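Local coordinates for protein ammonium transporter (Kuenenia stuttgartiensis, PDB 6EU6) that probably senses ammonium through a trimeric membrane module of the ammonium transporter family and takes part in relaying that signal to a histidine kinase, at residues A[333-338]-A[362-367]; A[141-146]-A[159-164]. All blocks are in the same frame, centred on the assembly; numbering follows the deposited sequence.

Contact 1 of 2, residues A[333-338]-A[362-367]; sequences GTLCVA and LGVIVA
Val364 CG2 is the methyl that meets both partners on helix 322-340. It lies 3.8 Å from Thr334 CG2, methyl against methyl. The same atom is 4.2 Å from Thr334 CB, and it touches Leu335 more loosely, with 4.4 Å between Leu335 CD2 and Val364 CG2. The side chains of Thr334 and Val364 pass alongside each other, running opposite ways, and do not meet head on. Their CA atoms, Thr334 CA and Val364 CA, are the nearest across the two segments at 7.4 Å. The CB of Leu335 leaves across the line to the other helix, and CD2 at its end comes nearer to Val364. The contact is small, with 98 Å² buried in all, and Val364 supplies over half of it.

The torsion of Thr334 sorts its two branches. CG2 is anti to the backbone N and faces Val364, while OG1 sits beside the backbone N with chi1 at -64°. From there OG1 hydrogen-bonds to Thr168 OG1 and to Gly330 O, so the buried hydroxyl is satisfied away from this apolar meeting. The backbone is tied as well: Thr334 O is hydrogen-bonded to Gln360 NE2, one turn before Val364. Phe161, from the loop before helix 167-185, packs on Thr334, and Leu335 also touches Leu357 of helix 353-385.

The two segments run in roughly opposite directions. They belong to consecutive helices, 322-340 and 353-385, that form a helical hairpin. Helix 167-185 touches both helices of the hairpin, and helix 121-144 lies against helix 353-385.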
loop_
_atom_site.group_PDB
_atom_site.type_symbol
_atom_site.label_atom_id
_atom_site.label_comp_id
_atom_site.label_asym_id
_atom_site.label_seq_id
_atom_site.Cartn_x
_atom_site.Cartn_y
_atom_site.Cartn_z
ATOM N N GLY A 333 19.820 -17.813 -4.877
ATOM C CA GLY A 333 18.620 -18.511 -4.471
ATOM C C GLY A 333 18.359 -19.768 -5.310
ATOM O O GLY A 333 17.893 -20.809 -4.831
ATOM N N THR A 334 18.589 -19.652 -6.621
ATOM C CA THR A 334 18.291 -20.741 -7.513
ATOM C C THR A 334 19.214 -21.946 -7.158
ATOM O O THR A 334 18.744 -23.135 -7.116
ATOM C CB THR A 334 18.446 -20.246 -8.938
ATOM O OG1 THR A 334 17.440 -19.200 -9.194
ATOM C CG2 THR A 334 18.316 -21.441 -9.966
ATOM N N LEU A 335 20.512 -21.674 -6.920
ATOM C CA LEU A 335 21.443 -22.752 -6.475
ATOM C C LEU A 335 21.055 -23.345 -5.121
ATOM O O LEU A 335 21.128 -24.560 -4.918
ATOM C CB LEU A 335 22.876 -22.281 -6.452
ATOM C CG LEU A 335 23.422 -21.861 -7.796
ATOM C CD1 LEU A 335 24.798 -21.290 -7.545
ATOM C CD2 LEU A 335 23.468 -23.031 -8.777
ATOM N N CYS A 336 20.567 -22.512 -4.223
ATOM C CA CYS A 336 20.151 -22.940 -2.850
ATOM C C CYS A 336 18.965 -23.865 -2.836
ATOM O O CYS A 336 18.813 -24.637 -1.897
ATOM C CB CYS A 336 19.850 -21.705 -1.981
ATOM S SG CYS A 336 21.301 -20.854 -1.319
ATOM N N VAL A 337 18.128 -23.841 -3.873
ATOM C CA VAL A 337 17.105 -24.805 -3.980
ATOM C C VAL A 337 17.684 -26.252 -3.726
ATOM O O VAL A 337 17.134 -27.062 -2.948
ATOM C CB VAL A 337 16.514 -24.796 -5.403
ATOM C CG1 VAL A 337 15.786 -26.132 -5.696
ATOM C CG2 VAL A 337 15.586 -23.602 -5.614
ATOM N N ALA A 338 18.758 -26.591 -4.426
ATOM C CA ALA A 338 19.385 -27.947 -4.274
ATOM C C ALA A 338 19.878 -28.239 -2.853
ATOM O O ALA A 338 19.782 -29.376 -2.391
ATOM C CB ALA A 338 20.527 -28.160 -5.285
ATOM N N LEU A 362 22.742 -25.387 -14.475
ATOM C CA LEU A 362 22.529 -25.356 -15.903
ATOM C C LEU A 362 21.476 -24.295 -16.222
ATOM O O LEU A 362 21.594 -23.564 -17.182
ATOM C CB LEU A 362 22.090 -26.721 -16.440
ATOM C CG LEU A 362 21.435 -26.695 -17.824
ATOM C CD1 LEU A 362 22.492 -26.237 -18.824
ATOM C CD2 LEU A 362 20.891 -28.072 -18.186
ATOM N N GLY A 363 20.424 -24.247 -15.429
ATOM C CA GLY A 363 19.398 -23.184 -15.597
ATOM C C GLY A 363 19.971 -21.791 -15.450
ATOM O O GLY A 363 19.652 -20.865 -16.236
ATOM N N VAL A 364 20.829 -21.632 -14.467
ATOM C CA VAL A 364 21.500 -20.364 -14.219
ATOM C C VAL A 364 22.323 -19.908 -15.422
ATOM O O VAL A 364 22.303 -18.730 -15.797
ATOM C CB VAL A 364 22.403 -20.476 -12.984
ATOM C CG1 VAL A 364 23.451 -19.400 -12.929
ATOM C CG2 VAL A 364 21.542 -20.439 -11.726
ATOM N N ILE A 365 23.104 -20.824 -15.977
ATOM C CA ILE A 365 23.966 -20.524 -17.132
ATOM C C ILE A 365 23.204 -20.266 -18.388
ATOM O O ILE A 365 23.581 -19.411 -19.198
ATOM C CB ILE A 365 24.993 -21.689 -17.327
ATOM C CG1 ILE A 365 26.041 -21.556 -16.249
ATOM C CG2 ILE A 365 25.613 -21.641 -18.699
ATOM C CD1 ILE A 365 26.671 -22.862 -15.851
ATOM N N VAL A 366 22.153 -21.021 -18.616
ATOM C CA VAL A 366 21.285 -20.783 -19.758
ATOM C C VAL A 366 20.594 -19.409 -19.644
ATOM O O VAL A 366 20.555 -18.685 -20.602
ATOM C CB VAL A 366 20.252 -21.887 -19.907
ATOM C CG1 VAL A 366 19.201 -21.509 -20.953
ATOM C CG2 VAL A 366 20.954 -23.209 -20.278
ATOM N N ALA A 367 20.102 -19.061 -18.457
ATOM C CA ALA A 367 19.446 -17.738 -18.221
ATOM C C ALA A 367 20.396 -16.580 -18.503
ATOM O O ALA A 367 20.078 -15.603 -19.255
ATOM C CB ALA A 367 18.860 -17.653 -16.796
#

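Contact 2 of 2, residues A[141-146]-A[159-164]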
loop_
_atom_site.group_PDB
_atom_site.type_symbol
_atom_site.label_atom_id
_atom_site.label_comp_id
_atom_site.label_asym_id
_atom_site.label_seq_id
_atom_site.Cartn_x
_atom_site.Cartn_y
_atom_site.Cartn_z
ATOM N N HIS A 141 8.975 -20.048 -20.860
ATOM C CA HIS A 141 8.429 -21.298 -21.435
ATOM C C HIS A 141 9.354 -22.478 -21.053
ATOM O O HIS A 141 8.896 -23.523 -20.578
ATOM C CB HIS A 141 8.304 -21.204 -22.931
ATOM C CG HIS A 141 7.582 -22.362 -23.525
ATOM N ND1 HIS A 141 6.210 -22.472 -23.482
ATOM C CD2 HIS A 141 8.040 -23.489 -24.138
ATOM C CE1 HIS A 141 5.843 -23.594 -24.082
ATOM N NE2 HIS A 141 6.933 -24.224 -24.493
ATOM N N TRP A 142 10.651 -22.257 -21.175
ATOM C CA TRP A 142 11.613 -23.334 -20.903
ATOM C C TRP A 142 11.477 -23.841 -19.496
ATOM O O TRP A 142 11.589 -25.060 -19.261
ATOM C CB TRP A 142 13.032 -22.890 -21.183
ATOM C CG TRP A 142 13.269 -22.450 -22.569
ATOM C CD1 TRP A 142 12.416 -22.604 -23.649
ATOM C CD2 TRP A 142 14.402 -21.745 -23.059
ATOM N NE1 TRP A 142 12.968 -22.004 -24.769
ATOM C CE2 TRP A 142 14.191 -21.496 -24.419
ATOM C CE3 TRP A 142 15.573 -21.281 -22.475
ATOM C CZ2 TRP A 142 15.100 -20.795 -25.186
ATOM C CZ3 TRP A 142 16.455 -20.626 -23.243
ATOM C CH2 TRP A 142 16.216 -20.375 -24.565
ATOM N N ALA A 143 11.266 -22.890 -18.563
ATOM C CA ALA A 143 11.292 -23.162 -17.091
ATOM C C ALA A 143 9.950 -23.500 -16.542
ATOM O O ALA A 143 9.788 -24.385 -15.692
ATOM C CB ALA A 143 11.889 -21.950 -16.358
ATOM N N TRP A 144 8.921 -22.876 -17.117
ATOM C CA TRP A 144 7.593 -22.956 -16.557
ATOM C C TRP A 144 6.501 -23.307 -17.586
ATOM O O TRP A 144 5.345 -23.161 -17.281
ATOM C CB TRP A 144 7.226 -21.554 -15.985
ATOM C CG TRP A 144 7.925 -21.141 -14.703
ATOM C CD1 TRP A 144 8.717 -21.899 -13.892
ATOM C CD2 TRP A 144 7.860 -19.853 -14.104
ATOM N NE1 TRP A 144 9.178 -21.146 -12.803
ATOM C CE2 TRP A 144 8.631 -19.897 -12.908
ATOM C CE3 TRP A 144 7.203 -18.672 -14.446
ATOM C CZ2 TRP A 144 8.756 -18.817 -12.074
ATOM C CZ3 TRP A 144 7.303 -17.583 -13.607
ATOM C CH2 TRP A 144 8.119 -17.652 -12.432
ATOM N N GLY A 145 6.843 -23.690 -18.816
ATOM C CA GLY A 145 5.854 -23.918 -19.820
ATOM C C GLY A 145 4.946 -25.125 -19.576
ATOM O O GLY A 145 3.956 -25.342 -20.277
ATOM N N ASN A 146 5.202 -25.856 -18.510
ATOM C CA ASN A 146 4.252 -26.894 -18.104
ATOM C C ASN A 146 3.051 -26.381 -17.338
ATOM O O ASN A 146 2.207 -27.159 -16.977
ATOM C CB ASN A 146 4.949 -27.928 -17.214
ATOM C CG ASN A 146 5.449 -27.340 -15.887
ATOM O OD1 ASN A 146 6.070 -26.316 -15.816
ATOM N ND2 ASN A 146 5.228 -28.032 -14.885
ATOM N N LEU A 159 14.150 -31.258 -17.743
ATOM C CA LEU A 159 15.410 -31.684 -17.074
ATOM C C LEU A 159 15.346 -31.625 -15.551
ATOM O O LEU A 159 16.295 -32.062 -14.895
ATOM C CB LEU A 159 16.587 -30.850 -17.511
ATOM C CG LEU A 159 16.890 -31.048 -18.966
ATOM C CD1 LEU A 159 18.116 -30.223 -19.261
ATOM C CD2 LEU A 159 17.075 -32.518 -19.408
ATOM N N GLY A 160 14.262 -31.072 -14.983
ATOM C CA GLY A 160 14.162 -30.952 -13.506
ATOM C C GLY A 160 14.495 -29.587 -12.862
ATOM O O GLY A 160 14.636 -29.499 -11.646
ATOM N N PHE A 161 14.624 -28.547 -13.671
ATOM C CA PHE A 161 14.856 -27.185 -13.160
ATOM C C PHE A 161 13.696 -26.752 -12.245
ATOM O O PHE A 161 12.542 -26.963 -12.587
ATOM C CB PHE A 161 14.992 -26.194 -14.296
ATOM C CG PHE A 161 15.428 -24.831 -13.864
ATOM C CD1 PHE A 161 16.680 -24.634 -13.287
ATOM C CD2 PHE A 161 14.604 -23.737 -14.031
ATOM C CE1 PHE A 161 17.108 -23.376 -12.894
ATOM C CE2 PHE A 161 15.031 -22.449 -13.632
ATOM C CZ PHE A 161 16.267 -22.300 -13.032
ATOM N N ILE A 162 14.049 -26.176 -11.099
ATOM C CA ILE A 162 13.099 -25.667 -10.126
ATOM C C ILE A 162 13.310 -24.149 -9.919
ATOM O O ILE A 162 14.410 -23.703 -9.707
ATOM C CB ILE A 162 13.283 -26.369 -8.786
ATOM C CG1 ILE A 162 12.915 -27.886 -8.930
ATOM C CG2 ILE A 162 12.428 -25.768 -7.675
ATOM C CD1 ILE A 162 13.417 -28.695 -7.760
ATOM N N ASP A 163 12.232 -23.398 -10.024
ATOM C CA ASP A 163 12.233 -22.005 -9.584
ATOM C C ASP A 163 10.787 -21.674 -9.169
ATOM O O ASP A 163 9.948 -21.399 -10.000
ATOM C CB ASP A 163 12.721 -21.144 -10.703
ATOM C CG ASP A 163 12.916 -19.703 -10.301
ATOM O OD1 ASP A 163 12.595 -19.316 -9.134
ATOM O OD2 ASP A 163 13.348 -18.953 -11.189
ATOM N N PHE A 164 10.516 -21.753 -7.879
ATOM C CA PHE A 164 9.158 -21.556 -7.415
ATOM C C PHE A 164 8.467 -20.285 -7.899
ATOM O O PHE A 164 7.386 -20.333 -8.495
ATOM C CB PHE A 164 9.177 -21.598 -5.873
ATOM C CG PHE A 164 7.853 -21.306 -5.274
ATOM C CD1 PHE A 164 6.745 -22.097 -5.598
ATOM C CD2 PHE A 164 7.709 -20.323 -4.303
ATOM C CE1 PHE A 164 5.509 -21.827 -5.036
ATOM C CE2 PHE A 164 6.470 -20.057 -3.757
ATOM C CZ PHE A 164 5.359 -20.771 -4.131
#
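Trp144 turns the NE1 edge of its indole to the carbonyl of Asp163. NE1 donates a hydrogen bond to Asp163 O at 2.9 Å. The bond is bent, with an N-H...O angle of 139°. The donor lies in the carbonyl plane, while the oxygen sits 18° out of the ring plane. The six-membered ring follows behind: Trp144 CZ2 is 3.5 Å from Asp163 O and 4.1 Å from Phe164 O, the latter placed obliquely.

Beside the indole, Ala143 CB meets the edge of the Phe161 ring, 4.0 Å from Phe161 CD2 and near the ring plane. CB of Phe161 already points toward helix 121-144, and chi1 of -171° extends the ring from it so that the CD2 edge meets Ala143.

The carboxylate of Asp163 looks elsewhere. OD1 takes hydrogen bonds from Gly166 N and Ala167 N, and OD2 from Thr168 N and Val169 N, at and just before the start of helix 167-185. These four bonds probably help to fix the Asp163 backbone, whose carbonyl accepts the Trp144 bond. A leucine in place of Trp144 would probably leave the buried Asp163 carbonyl without its indole donor and open a gap beside Phe164.

Gly160 ends helix 155-158 in a Schellman motif, and its positive phi turns the chain into the loop. A MES molecule, probably from the crystallisation liquor, lies about 4 Å from the Trp144 side chain and is hydrogen-bonded to Asp163 N and Phe164 O. This tryptophan beside an Asp-Phe-Ala-Gly loop is consistent with the outer ammonium-recruitment site of Amt proteins.

How the contacts relate
From the N terminus, contact 2 comes first. It joins the end of helix 121-144 to the loop after helix 155-158, closing a 12-residue excursion. The chain then runs through helix 167-185 and several more helices before contact 1 closes the 23 residues between segments 333-338 and 362-367. The two closures are in series; they neither nest nor cross. The centres of contacts 1 and 2 are 11 Å apart. Phe161 CE1 of contact 2 lies 3.5 Å from Gly363 CA of contact 1, and Leu159 packs on Leu362. Together they tie the early helices and their loop to the late hairpin of helices 322-340 and 353-385.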